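PDB 5D8M: metagenomic carboxyl esterase MGS0156 from Uncultured organism, which probably hydrolyses carboxylic ester bonds, with a parallel sheet flanked by helices that is consistent with the alpha/beta-hydrolase fold. Local coordinates for residues 38-43 and 328-333; 43-48 and 53-58; 61-66 and 321-326; 244-249 and 332-337. One frame throughout, in Å; residues are numbered along the deposited sequence.

Contact 1 of 4, residues 38-43 and 328-333; sequences REIMTA and LEAIAR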
loop_
_atom_site.group_PDB
_atom_site.type_symbol
_atom_site.label_atom_id
_atom_site.label_comp_id
_atom_site.label_asym_id
_atom_site.label_seq_id
_atom_site.Cartn_x
_atom_site.Cartn_y
_atom_site.Cartn_z
ATOM N N ARG A 38 -14.440 6.148 -6.532
ATOM C CA ARG A 38 -15.004 7.268 -5.753
ATOM C C ARG A 38 -16.495 7.054 -5.475
ATOM O O ARG A 38 -16.985 7.268 -4.361
ATOM C CB ARG A 38 -14.812 8.615 -6.476
ATOM C CG ARG A 38 -15.486 9.798 -5.752
ATOM C CD ARG A 38 -15.305 11.145 -6.494
ATOM N NE ARG A 38 -13.891 11.427 -6.789
ATOM C CZ ARG A 38 -13.019 11.950 -5.934
ATOM N NH1 ARG A 38 -13.398 12.275 -4.710
ATOM N NH2 ARG A 38 -11.757 12.153 -6.314
ATOM N N GLU A 39 -17.199 6.609 -6.503
ATOM C CA GLU A 39 -18.614 6.330 -6.422
ATOM C C GLU A 39 -18.929 5.279 -5.350
ATOM O O GLU A 39 -19.828 5.460 -4.535
ATOM C CB GLU A 39 -19.093 5.866 -7.796
ATOM C CG GLU A 39 -20.595 5.738 -7.986
ATOM C CD GLU A 39 -20.922 5.484 -9.443
ATOM O OE1 GLU A 39 -19.992 5.135 -10.205
ATOM O OE2 GLU A 39 -22.088 5.671 -9.840
ATOM N N ILE A 40 -18.190 4.177 -5.375
ATOM C CA ILE A 40 -18.352 3.106 -4.402
ATOM C C ILE A 40 -18.034 3.585 -2.988
ATOM O O ILE A 40 -18.829 3.373 -2.058
ATOM C CB ILE A 40 -17.457 1.910 -4.766
ATOM C CG1 ILE A 40 -18.044 1.197 -5.990
ATOM C CG2 ILE A 40 -17.318 0.946 -3.582
ATOM C CD1 ILE A 40 -17.147 0.080 -6.545
HETATM N N MSE A 41 -16.893 4.250 -2.816
HETATM C CA MSE A 41 -16.480 4.645 -1.466
HETATM C C MSE A 41 -17.445 5.689 -0.905
HETATM O O MSE A 41 -17.841 5.638 0.264
HETATM C CB MSE A 41 -15.042 5.166 -1.460
HETATM C CG MSE A 41 -14.466 5.346 -0.065
HETATM SE SE MSE A 41 -12.550 5.720 -0.087
HETATM C CE MSE A 41 -12.361 6.139 1.839
ATOM N N THR A 42 -17.870 6.602 -1.760
ATOM C CA THR A 42 -18.804 7.643 -1.369
ATOM C C THR A 42 -20.175 7.088 -0.909
ATOM O O THR A 42 -20.724 7.536 0.106
ATOM C CB THR A 42 -18.986 8.645 -2.537
ATOM O OG1 THR A 42 -17.726 9.288 -2.795
ATOM C CG2 THR A 42 -20.034 9.692 -2.203
ATOM N N ALA A 43 -20.706 6.112 -1.649
ATOM C CA ALA A 43 -21.963 5.441 -1.302
ATOM C C ALA A 43 -21.845 4.648 -0.006
ATOM O O ALA A 43 -22.774 4.644 0.808
ATOM C CB ALA A 43 -22.410 4.517 -2.446
ATOM N N LEU A 328 -11.103 0.240 2.885
ATOM C CA LEU A 328 -10.905 -1.193 2.701
ATOM C C LEU A 328 -12.178 -1.857 2.149
ATOM O O LEU A 328 -12.097 -2.726 1.285
ATOM C CB LEU A 328 -10.498 -1.860 4.012
ATOM C CG LEU A 328 -10.047 -3.321 3.932
ATOM C CD1 LEU A 328 -8.785 -3.434 3.059
ATOM C CD2 LEU A 328 -9.787 -3.895 5.341
ATOM N N GLU A 329 -13.343 -1.459 2.662
ATOM C CA GLU A 329 -14.586 -1.954 2.115
ATOM C C GLU A 329 -14.776 -1.562 0.641
ATOM O O GLU A 329 -15.204 -2.388 -0.173
ATOM C CB GLU A 329 -15.774 -1.469 2.958
ATOM C CG GLU A 329 -17.066 -2.176 2.573
ATOM C CD GLU A 329 -18.315 -1.568 3.206
ATOM O OE1 GLU A 329 -18.237 -1.008 4.341
ATOM O OE2 GLU A 329 -19.387 -1.639 2.556
ATOM N N ALA A 330 -14.449 -0.321 0.285
ATOM C CA ALA A 330 -14.532 0.101 -1.110
ATOM C C ALA A 330 -13.589 -0.724 -1.988
ATOM O O ALA A 330 -13.956 -1.137 -3.099
ATOM C CB ALA A 330 -14.219 1.623 -1.247
ATOM N N ILE A 331 -12.379 -0.963 -1.494
ATOM C CA ILE A 331 -11.434 -1.805 -2.220
ATOM C C ILE A 331 -12.048 -3.186 -2.490
ATOM O O ILE A 331 -12.079 -3.619 -3.642
ATOM C CB ILE A 331 -10.110 -1.965 -1.443
ATOM C CG1 ILE A 331 -9.323 -0.646 -1.443
ATOM C CG2 ILE A 331 -9.273 -3.160 -1.973
ATOM C CD1 ILE A 331 -8.214 -0.664 -0.394
ATOM N N ALA A 332 -12.531 -3.852 -1.439
ATOM C CA ALA A 332 -13.142 -5.177 -1.563
ATOM C C ALA A 332 -14.297 -5.195 -2.555
ATOM O O ALA A 332 -14.421 -6.124 -3.338
ATOM C CB ALA A 332 -13.634 -5.693 -0.178
ATOM N N ARG A 333 -15.170 -4.194 -2.484
ATOM C CA ARG A 333 -16.338 -4.146 -3.354
ATOM C C ARG A 333 -15.962 -3.836 -4.803
ATOM O O ARG A 333 -16.575 -4.384 -5.723
ATOM C CB ARG A 333 -17.363 -3.121 -2.842
ATOM C CG ARG A 333 -18.014 -3.543 -1.510
ATOM C CD ARG A 333 -19.306 -2.800 -1.301
ATOM N NE ARG A 333 -19.839 -2.924 0.052
ATOM C CZ ARG A 333 -20.672 -3.878 0.451
ATOM N NH1 ARG A 333 -21.076 -4.835 -0.395
ATOM N NH2 ARG A 333 -21.106 -3.868 1.700
#

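Contact 2 of 4, residues 43-48 and 53-58; sequences AIMADH and PGDRSS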
loop_
_atom_site.group_PDB
_atom_site.type_symbol
_atom_site.label_atom_id
_atom_site.label_comp_id
_atom_site.label_asym_id
_atom_site.label_seq_id
_atom_site.Cartn_x
_atom_site.Cartn_y
_atom_site.Cartn_z
ATOM N N ALA A 43 -20.706 6.112 -1.649
ATOM C CA ALA A 43 -21.963 5.441 -1.302
ATOM C C ALA A 43 -21.845 4.648 -0.006
ATOM O O ALA A 43 -22.774 4.644 0.808
ATOM C CB ALA A 43 -22.410 4.517 -2.446
ATOM N N ILE A 44 -20.695 3.990 0.185
ATOM C CA ILE A 44 -20.436 3.234 1.412
ATOM C C ILE A 44 -20.554 4.143 2.629
ATOM O O ILE A 44 -21.212 3.807 3.618
ATOM C CB ILE A 44 -19.033 2.550 1.371
ATOM C CG1 ILE A 44 -19.100 1.304 0.477
ATOM C CG2 ILE A 44 -18.553 2.163 2.776
ATOM C CD1 ILE A 44 -17.775 0.614 0.284
HETATM N N MSE A 45 -19.938 5.314 2.543
HETATM C CA MSE A 45 -19.936 6.228 3.669
HETATM C C MSE A 45 -21.288 6.882 3.852
HETATM O O MSE A 45 -21.672 7.173 4.979
HETATM C CB MSE A 45 -18.847 7.270 3.487
HETATM C CG MSE A 45 -17.478 6.612 3.450
HETATM SE SE MSE A 45 -16.017 7.822 3.080
HETATM C CE MSE A 45 -15.889 8.665 4.841
ATOM N N ALA A 46 -22.016 7.113 2.763
ATOM C CA ALA A 46 -23.356 7.672 2.921
ATOM C C ALA A 46 -24.263 6.619 3.559
ATOM O O ALA A 46 -25.161 6.948 4.324
ATOM C CB ALA A 46 -23.929 8.157 1.581
ATOM N N ASP A 47 -24.011 5.351 3.252
ATOM C CA ASP A 47 -24.885 4.269 3.712
ATOM C C ASP A 47 -24.638 3.836 5.168
ATOM O O ASP A 47 -25.581 3.577 5.899
ATOM C CB ASP A 47 -24.735 3.044 2.803
ATOM C CG ASP A 47 -25.615 1.876 3.248
ATOM O OD1 ASP A 47 -26.808 1.874 2.882
ATOM O OD2 ASP A 47 -25.132 0.969 3.960
ATOM N N HIS A 48 -23.381 3.698 5.581
ATOM C CA HIS A 48 -23.114 3.236 6.945
ATOM C C HIS A 48 -21.783 3.756 7.477
ATOM O O HIS A 48 -21.141 3.099 8.290
ATOM C CB HIS A 48 -23.161 1.692 7.026
ATOM C CG HIS A 48 -22.231 0.987 6.076
ATOM N ND1 HIS A 48 -22.611 0.597 4.806
ATOM C CD2 HIS A 48 -20.948 0.571 6.227
ATOM C CE1 HIS A 48 -21.595 -0.004 4.209
ATOM N NE2 HIS A 48 -20.578 -0.044 5.053
ATOM N N PRO A 53 -14.687 4.114 12.240
ATOM C CA PRO A 53 -13.509 4.893 12.631
ATOM C C PRO A 53 -13.007 5.750 11.479
ATOM O O PRO A 53 -12.962 5.274 10.329
ATOM C CB PRO A 53 -12.483 3.820 13.002
ATOM C CG PRO A 53 -13.323 2.664 13.442
ATOM C CD PRO A 53 -14.564 2.689 12.598
ATOM N N GLY A 54 -12.641 6.994 11.787
ATOM C CA GLY A 54 -12.078 7.900 10.806
ATOM C C GLY A 54 -13.074 8.556 9.854
ATOM O O GLY A 54 -12.658 9.234 8.911
ATOM N N ASP A 55 -14.376 8.355 10.080
ATOM C CA ASP A 55 -15.408 8.977 9.240
ATOM C C ASP A 55 -15.153 10.480 9.053
ATOM O O ASP A 55 -14.764 11.182 9.993
ATOM C CB ASP A 55 -16.800 8.774 9.838
ATOM C CG ASP A 55 -17.928 9.178 8.867
ATOM O OD1 ASP A 55 -17.922 8.715 7.700
ATOM O OD2 ASP A 55 -18.830 9.945 9.272
ATOM N N ARG A 56 -15.377 10.961 7.835
ATOM C CA ARG A 56 -15.195 12.368 7.485
ATOM C C ARG A 56 -16.070 12.652 6.271
ATOM O O ARG A 56 -16.647 11.726 5.689
ATOM C CB ARG A 56 -13.725 12.676 7.165
ATOM C CG ARG A 56 -13.179 11.841 6.007
ATOM C CD ARG A 56 -11.851 12.395 5.436
ATOM N NE ARG A 56 -10.736 12.239 6.362
ATOM C CZ ARG A 56 -9.457 12.439 6.051
ATOM N NH1 ARG A 56 -9.098 12.819 4.819
ATOM N NH2 ARG A 56 -8.533 12.260 6.983
ATOM N N SER A 57 -16.163 13.912 5.866
ATOM C CA SER A 57 -16.947 14.224 4.676
ATOM C C SER A 57 -16.261 13.658 3.449
ATOM O O SER A 57 -15.035 13.705 3.354
ATOM C CB SER A 57 -17.142 15.725 4.507
ATOM O OG SER A 57 -17.836 15.979 3.293
ATOM N N SER A 58 -17.049 13.126 2.516
ATOM C CA SER A 58 -16.511 12.615 1.253
ATOM C C SER A 58 -16.483 13.680 0.141
ATOM O O SER A 58 -15.940 13.440 -0.949
ATOM C CB SER A 58 -17.324 11.403 0.779
ATOM O OG SER A 58 -18.659 11.785 0.529
#

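Contact 3 of 4, residues 61-66 and 321-326; sequences DGILWR and SYPRPA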
loop_
_atom_site.group_PDB
_atom_site.type_symbol
_atom_site.label_atom_id
_atom_site.label_comp_id
_atom_site.label_asym_id
_atom_site.label_seq_id
_atom_site.Cartn_x
_atom_site.Cartn_y
_atom_site.Cartn_z
ATOM N N ASP A 61 -12.214 16.922 -2.096
ATOM C CA ASP A 61 -10.996 16.141 -1.983
ATOM C C ASP A 61 -10.916 15.451 -0.620
ATOM O O ASP A 61 -9.910 14.820 -0.313
ATOM C CB ASP A 61 -9.765 17.039 -2.186
ATOM C CG ASP A 61 -9.749 17.715 -3.537
ATOM O OD1 ASP A 61 -9.846 17.005 -4.574
ATOM O OD2 ASP A 61 -9.647 18.964 -3.556
ATOM N N GLY A 62 -11.980 15.574 0.179
ATOM C CA GLY A 62 -12.036 15.021 1.527
ATOM C C GLY A 62 -11.523 13.591 1.721
ATOM O O GLY A 62 -10.725 13.330 2.614
ATOM N N ILE A 63 -11.985 12.656 0.903
ATOM C CA ILE A 63 -11.464 11.298 0.996
ATOM C C ILE A 63 -10.498 10.954 -0.137
ATOM O O ILE A 63 -9.511 10.244 0.077
ATOM C CB ILE A 63 -12.596 10.234 1.035
ATOM C CG1 ILE A 63 -13.553 10.377 -0.160
ATOM C CG2 ILE A 63 -13.341 10.317 2.385
ATOM C CD1 ILE A 63 -14.524 9.152 -0.376
ATOM N N LEU A 64 -10.777 11.461 -1.331
ATOM C CA LEU A 64 -9.998 11.125 -2.523
ATOM C C LEU A 64 -9.759 12.356 -3.351
ATOM O O LEU A 64 -10.716 13.015 -3.758
ATOM C CB LEU A 64 -10.728 10.089 -3.373
ATOM C CG LEU A 64 -10.991 8.727 -2.735
ATOM C CD1 LEU A 64 -12.090 7.993 -3.521
ATOM C CD2 LEU A 64 -9.680 7.893 -2.737
ATOM N N TRP A 65 -8.489 12.665 -3.600
ATOM C CA TRP A 65 -8.133 13.848 -4.385
ATOM C C TRP A 65 -8.739 13.761 -5.763
ATOM O O TRP A 65 -8.806 12.678 -6.345
ATOM C CB TRP A 65 -6.616 13.999 -4.517
ATOM C CG TRP A 65 -5.949 14.438 -3.265
ATOM C CD1 TRP A 65 -5.278 13.648 -2.372
ATOM C CD2 TRP A 65 -5.889 15.770 -2.752
ATOM N NE1 TRP A 65 -4.794 14.413 -1.338
ATOM C CE2 TRP A 65 -5.165 15.718 -1.541
ATOM C CE3 TRP A 65 -6.379 17.006 -3.196
ATOM C CZ2 TRP A 65 -4.907 16.852 -0.776
ATOM C CZ3 TRP A 65 -6.122 18.138 -2.424
ATOM C CH2 TRP A 65 -5.394 18.050 -1.226
ATOM N N ARG A 66 -9.171 14.910 -6.274
ATOM C CA ARG A 66 -9.668 15.011 -7.634
ATOM C C ARG A 66 -8.565 15.459 -8.574
ATOM O O ARG A 66 -8.440 16.645 -8.832
ATOM C CB ARG A 66 -10.818 16.019 -7.722
ATOM C CG ARG A 66 -12.028 15.689 -6.886
ATOM C CD ARG A 66 -12.928 16.911 -6.705
ATOM N NE ARG A 66 -12.329 17.893 -5.805
ATOM C CZ ARG A 66 -12.899 19.044 -5.455
ATOM N NH1 ARG A 66 -14.095 19.367 -5.931
ATOM N NH2 ARG A 66 -12.276 19.872 -4.621
ATOM N N SER A 321 -5.699 10.170 11.397
ATOM C CA SER A 321 -7.125 9.991 11.135
ATOM C C SER A 321 -7.418 9.907 9.638
ATOM O O SER A 321 -7.049 10.800 8.871
ATOM C CB SER A 321 -7.931 11.129 11.759
ATOM O OG SER A 321 -7.813 11.101 13.165
ATOM N N TYR A 322 -8.070 8.820 9.236
ATOM C CA TYR A 322 -8.517 8.626 7.860
ATOM C C TYR A 322 -9.579 7.521 7.893
ATOM O O TYR A 322 -9.501 6.628 8.735
ATOM C CB TYR A 322 -7.363 8.231 6.912
ATOM C CG TYR A 322 -7.829 8.157 5.482
ATOM C CD1 TYR A 322 -7.985 9.322 4.719
ATOM C CD2 TYR A 322 -8.172 6.939 4.902
ATOM C CE1 TYR A 322 -8.446 9.266 3.417
ATOM C CE2 TYR A 322 -8.648 6.879 3.604
ATOM C CZ TYR A 322 -8.780 8.035 2.874
ATOM O OH TYR A 322 -9.260 7.950 1.600
ATOM N N PRO A 323 -10.578 7.566 6.988
ATOM C CA PRO A 323 -11.584 6.482 7.014
ATOM C C PRO A 323 -11.095 5.169 6.397
ATOM O O PRO A 323 -11.589 4.750 5.342
ATOM C CB PRO A 323 -12.752 7.062 6.201
ATOM C CG PRO A 323 -12.121 8.073 5.290
ATOM C CD PRO A 323 -11.006 8.687 6.136
ATOM N N ARG A 324 -10.133 4.525 7.055
ATOM C CA ARG A 324 -9.617 3.214 6.608
ATOM C C ARG A 324 -10.706 2.124 6.424
ATOM O O ARG A 324 -10.648 1.390 5.430
ATOM C CB ARG A 324 -8.514 2.719 7.590
ATOM C CG ARG A 324 -7.219 3.600 7.550
ATOM C CD ARG A 324 -6.199 3.167 8.610
ATOM N NE ARG A 324 -6.670 3.464 9.972
ATOM C CZ ARG A 324 -6.466 4.628 10.581
ATOM N NH1 ARG A 324 -6.918 4.823 11.808
ATOM N NH2 ARG A 324 -5.806 5.592 9.956
ATOM N N PRO A 325 -11.704 2.017 7.340
ATOM C CA PRO A 325 -12.723 0.987 7.098
ATOM C C PRO A 325 -13.463 1.191 5.792
ATOM O O PRO A 325 -13.664 0.221 5.052
ATOM C CB PRO A 325 -13.687 1.147 8.279
ATOM C CG PRO A 325 -12.823 1.758 9.381
ATOM C CD PRO A 325 -11.934 2.709 8.630
ATOM N N ALA A 326 -13.855 2.431 5.508
ATOM C CA ALA A 326 -14.563 2.709 4.267
ATOM C C ALA A 326 -13.662 2.416 3.074
ATOM O O ALA A 326 -14.119 1.859 2.061
ATOM C CB ALA A 326 -15.037 4.129 4.233
#

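Contact 4 of 4, residues 244-249 and 332-337; sequences RYYSLA and ARYVEE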
loop_
_atom_site.group_PDB
_atom_site.type_symbol
_atom_site.label_atom_id
_atom_site.label_comp_id
_atom_site.label_asym_id
_atom_site.label_seq_id
_atom_site.Cartn_x
_atom_site.Cartn_y
_atom_site.Cartn_z
ATOM N N ARG A 244 -5.013 -9.701 -11.370
ATOM C CA ARG A 244 -5.369 -8.305 -11.618
ATOM C C ARG A 244 -4.696 -7.389 -10.593
ATOM O O ARG A 244 -4.654 -7.713 -9.411
ATOM C CB ARG A 244 -6.874 -8.124 -11.572
ATOM C CG ARG A 244 -7.624 -9.129 -12.433
ATOM C CD ARG A 244 -7.874 -8.610 -13.806
ATOM N NE ARG A 244 -9.251 -8.131 -13.911
ATOM C CZ ARG A 244 -10.301 -8.895 -14.210
ATOM N NH1 ARG A 244 -10.151 -10.196 -14.460
ATOM N NH2 ARG A 244 -11.508 -8.348 -14.265
ATOM N N TYR A 245 -4.191 -6.243 -11.044
ATOM C CA TYR A 245 -3.496 -5.320 -10.153
ATOM C C TYR A 245 -4.261 -4.009 -10.028
ATOM O O TYR A 245 -4.840 -3.512 -11.007
ATOM C CB TYR A 245 -2.065 -5.072 -10.658
ATOM C CG TYR A 245 -1.317 -6.368 -10.865
ATOM C CD1 TYR A 245 -0.680 -7.000 -9.806
ATOM C CD2 TYR A 245 -1.278 -6.982 -12.110
ATOM C CE1 TYR A 245 -0.017 -8.201 -9.987
ATOM C CE2 TYR A 245 -0.619 -8.180 -12.299
ATOM C CZ TYR A 245 0.011 -8.788 -11.237
ATOM O OH TYR A 245 0.680 -9.995 -11.441
ATOM N N TYR A 246 -4.260 -3.463 -8.818
ATOM C CA TYR A 246 -4.965 -2.230 -8.521
ATOM C C TYR A 246 -4.106 -1.382 -7.613
ATOM O O TYR A 246 -3.421 -1.918 -6.737
ATOM C CB TYR A 246 -6.316 -2.506 -7.836
ATOM C CG TYR A 246 -7.184 -3.537 -8.543
ATOM C CD1 TYR A 246 -7.004 -4.896 -8.312
ATOM C CD2 TYR A 246 -8.203 -3.143 -9.405
ATOM C CE1 TYR A 246 -7.811 -5.856 -8.949
ATOM C CE2 TYR A 246 -9.014 -4.082 -10.037
ATOM C CZ TYR A 246 -8.806 -5.433 -9.806
ATOM O OH TYR A 246 -9.602 -6.357 -10.402
ATOM N N SER A 247 -4.150 -0.061 -7.785
ATOM C CA SER A 247 -3.287 0.791 -6.968
ATOM C C SER A 247 -4.023 2.030 -6.465
ATOM O O SER A 247 -4.806 2.657 -7.211
ATOM C CB SER A 247 -2.047 1.230 -7.770
ATOM O OG SER A 247 -1.299 0.107 -8.244
ATOM N N LEU A 248 -3.728 2.366 -5.211
ATOM C CA LEU A 248 -4.094 3.621 -4.567
ATOM C C LEU A 248 -2.802 4.318 -4.185
ATOM O O LEU A 248 -1.930 3.697 -3.585
ATOM C CB LEU A 248 -4.951 3.377 -3.329
ATOM C CG LEU A 248 -6.369 2.884 -3.611
ATOM C CD1 LEU A 248 -6.878 2.112 -2.390
ATOM C CD2 LEU A 248 -7.290 4.062 -3.890
ATOM N N ALA A 249 -2.663 5.585 -4.569
ATOM C CA ALA A 249 -1.483 6.351 -4.203
ATOM C C ALA A 249 -1.856 7.539 -3.304
ATOM O O ALA A 249 -2.510 8.477 -3.746
ATOM C CB ALA A 249 -0.755 6.827 -5.461
ATOM N N ALA A 332 -12.531 -3.852 -1.439
ATOM C CA ALA A 332 -13.142 -5.177 -1.563
ATOM C C ALA A 332 -14.297 -5.195 -2.555
ATOM O O ALA A 332 -14.421 -6.124 -3.338
ATOM C CB ALA A 332 -13.634 -5.693 -0.178
ATOM N N ARG A 333 -15.170 -4.194 -2.484
ATOM C CA ARG A 333 -16.338 -4.146 -3.354
ATOM C C ARG A 333 -15.962 -3.836 -4.803
ATOM O O ARG A 333 -16.575 -4.384 -5.723
ATOM C CB ARG A 333 -17.363 -3.121 -2.842
ATOM C CG ARG A 333 -18.014 -3.543 -1.510
ATOM C CD ARG A 333 -19.306 -2.800 -1.301
ATOM N NE ARG A 333 -19.839 -2.924 0.052
ATOM C CZ ARG A 333 -20.672 -3.878 0.451
ATOM N NH1 ARG A 333 -21.076 -4.835 -0.395
ATOM N NH2 ARG A 333 -21.106 -3.868 1.700
ATOM N N TYR A 334 -14.963 -2.973 -5.006
ATOM C CA TYR A 334 -14.499 -2.648 -6.369
ATOM C C TYR A 334 -13.915 -3.901 -7.013
ATOM O O TYR A 334 -14.240 -4.239 -8.158
ATOM C CB TYR A 334 -13.438 -1.514 -6.372
ATOM C CG TYR A 334 -13.055 -1.081 -7.777
ATOM C CD1 TYR A 334 -12.204 -1.864 -8.570
ATOM C CD2 TYR A 334 -13.549 0.102 -8.322
ATOM C CE1 TYR A 334 -11.873 -1.486 -9.862
ATOM C CE2 TYR A 334 -13.208 0.484 -9.620
ATOM C CZ TYR A 334 -12.373 -0.317 -10.378
ATOM O OH TYR A 334 -12.053 0.039 -11.663
ATOM N N VAL A 335 -13.043 -4.595 -6.286
ATOM C CA VAL A 335 -12.375 -5.764 -6.864
ATOM C C VAL A 335 -13.370 -6.897 -7.125
ATOM O O VAL A 335 -13.360 -7.507 -8.208
ATOM C CB VAL A 335 -11.212 -6.260 -5.960
ATOM C CG1 VAL A 335 -10.582 -7.526 -6.539
ATOM C CG2 VAL A 335 -10.157 -5.171 -5.839
ATOM N N GLU A 336 -14.265 -7.156 -6.172
ATOM C CA GLU A 336 -15.309 -8.160 -6.411
ATOM C C GLU A 336 -16.138 -7.821 -7.650
ATOM O O GLU A 336 -16.445 -8.692 -8.471
ATOM C CB GLU A 336 -16.242 -8.306 -5.210
ATOM C CG GLU A 336 -17.390 -9.301 -5.501
ATOM C CD GLU A 336 -18.348 -9.471 -4.336
ATOM O OE1 GLU A 336 -17.969 -9.153 -3.177
ATOM O OE2 GLU A 336 -19.479 -9.941 -4.582
ATOM N N GLU A 337 -16.494 -6.552 -7.791
ATOM C CA GLU A 337 -17.233 -6.110 -8.965
ATOM C C GLU A 337 -16.388 -6.276 -10.229
ATOM O O GLU A 337 -16.885 -6.738 -11.259
ATOM C CB GLU A 337 -17.671 -4.653 -8.809
ATOM C CG GLU A 337 -18.452 -4.088 -10.010
ATOM C CD GLU A 337 -18.943 -2.660 -9.774
ATOM O OE1 GLU A 337 -18.141 -1.716 -9.950
ATOM O OE2 GLU A 337 -20.129 -2.482 -9.405
#

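Contact 1 of 4, residues 38-43 and 328-333
Arg333, whose CB rests 4.1 Å from Ile40 CG2 on the facing helix, sends its guanidinium along its own helix to grip a single oxygen, Glu329 OE2, with two nitrogens. Arg333 NE reaches the anti lone pair of Glu329 OE2 at 2.9 Å, whereas NH2 comes to the same oxygen from above the carboxylate plane. Both bonds lie nearly in the guanidinium plane, which turns the edge of that group to a residue one turn earlier; Glu329 OE1 is held by His48 NE2, and Arg333 NH1 by Gly81 O. Across the interface everything is apolar. Ile40 lays its CG2 branch, anti to the backbone N, over Ala330, with CG2 3.8 Å from Ala330 CA. The selenomethionine Met41 adds its CB, 3.6 Å from Ala330 CB, and then runs on extended. A leucine in place of Arg333 would probably leave Glu329 OE2 without its ionic mate and Gly81 O without the bond from NH1. With small Ala330 at the crossing, the axes of the two short segments come to 8.8 Å, with 131° between their N-to-C directions. Helix 34-48 thus packs against helix 324-338, while Val114 of helix 111-116 covers Leu328 and Glu329, and Ile331 touches Leu248 of strand 244-248.

Contact 2 of 4, residues 43-48 and 53-58
Asp55 is the first residue of 53-58 to meet the helix: its carboxylate brings OD1 to 3.5 Å from the terminal CE of Met45, a selenomethionine. The two side chains pass with opposed directions, Asp55 swinging its CG anti to the backbone N (chi1 -169°). Next comes Arg56, which gives Met45 its backbone rather than its charge, Arg56 O lying 3.3 Å from Met45 CE. Its CB points away from the helix, yet CG borders the methyl, Arg56 CG lying 4.3 Å from Met45 CE, while NH1 is bonded to Gly62 O and Asn296 O. Ser58 completes the row, its CB standing 4.5 Å from Met45 SE. Met45 spans this distance by running straight to its selenium and then bending at chi3 (76°), which turns CE along the loop. Its flanks are packed by Ile63 and by Ala326 of helix 324-338. Further along the helical segment, His48 ND1 donates a nearly straight bond of 2.7 Å to the anti lone pair of Asp47 OD2. The join is therefore one long apolar side chain of the helix laid against the loop that follows, where it faces a carboxylate and a carbonyl. A methyl carried by selenium is probably slightly polarised and may draw weak electrostatic attraction from both oxygens, but without directional bonding van der Waals contact probably dominates.

Contact 3 of 4, residues 61-66 and 321-326
Ile63 and Pro323 keep their backbones apart, with 7.7 Å between Ile63 CA and Pro323 CA, at the place where Pro323 centres an inverse gamma turn and takes the N-cap position of helix 324-338. The turn is closed by Arg324 N to Tyr322 O at 2.8 Å. Tyr322 bridges the gap: with CG anti to the backbone N (chi1 -175°), its ring extends toward the loop, and OH donates to Ile63 O at 2.8 Å. That oxygen lies at the ring edge, near its plane, whereas the hydroxyl is tilted 31° from the carbonyl plane. Pro323 CD sits over one face of the same ring, toward its rim. Beside the hydrogen bond, Ile63 CG2 meets Pro323 CG at 3.9 Å, the two side chains crossing at about a right angle. Loop 61-66 is braced internally: Arg66 grips Asp61 side-on, NE to OD1 and NH2 to OD2, while Arg66 N also bonds OD1. Beyond the pair, Trp65 stacks on Phe251, and Met41 of helix 34-48 packs on Tyr322. The contact so ties the loop after helix 34-48 to the start of the C-terminal helix, with Leu64 CD2 at the margin, 4.4 Å from Tyr322 OH.

Contact 4 of 4, residues 244-249 and 332-337
Tyr246, on strand 244-248, carries most of this contact, its ring reaching from the parallel sheet to residues 332-337 of helix 324-338, where Val335 and Tyr334 receive it. Val335 lies over one face of the Tyr246 ring in a CH-pi contact: CG2 stands 4.0 Å from the ring centroid and 14° off the normal, a little toward the rim. The other branch, CG1, anti to its backbone N, adds a touch at 4.0 Å from Tyr246 CE1, so that both methyls of the valine bear on the ring. Tyr334 comes in at an angle: Tyr246 CE2 meets Tyr334 CE1 at 3.9 Å and sits near the plane of the Tyr334 ring, at its edge. Beyond the carbons, the hydroxyl of Tyr246 is hydrogen-bonded to Asp338 OD2, which gives the inserted ring a polar anchor at its end. Replacing Tyr246 by an alanine is likely to open a gap beneath Val335 CG2 and leave Asp338 without this partner. On the sheet side Val335 also packs on Ala180 and Val182 of strand 178-184, and Tyr334 on Thr290 and Leu292 of strand 290-293, a helix laid over three adjacent strands of a parallel sheet, consistent with an alpha/beta-hydrolase fold. Between these two segments dispersion and CH-pi attraction do the work, while the bond to Asp338 adds a directional tie between strand and helix.

Helix 324-338 enters contacts 1, 3 and 4 in succession: the residues leading into it meet a loop in contact 3, its middle meets helix 34-48 in contact 1, and its later turns meet the sheet in contact 4. These three are buried, whereas contact 2, about 21 Å between its centre and that of the chain, is only partly so. Chemistry follows place. Contacts 1 and 4 are apolar across their interfaces, aliphatic groups in one, tyrosine rings and a valine in the other; contact 3 adds a tyrosine-to-carbonyl hydrogen bond, and contact 2 sets a selenomethionine methyl against oxygens. Helix 34-48 serves contacts 1 and 2, and the loop that follows it serves contacts 2 and 3.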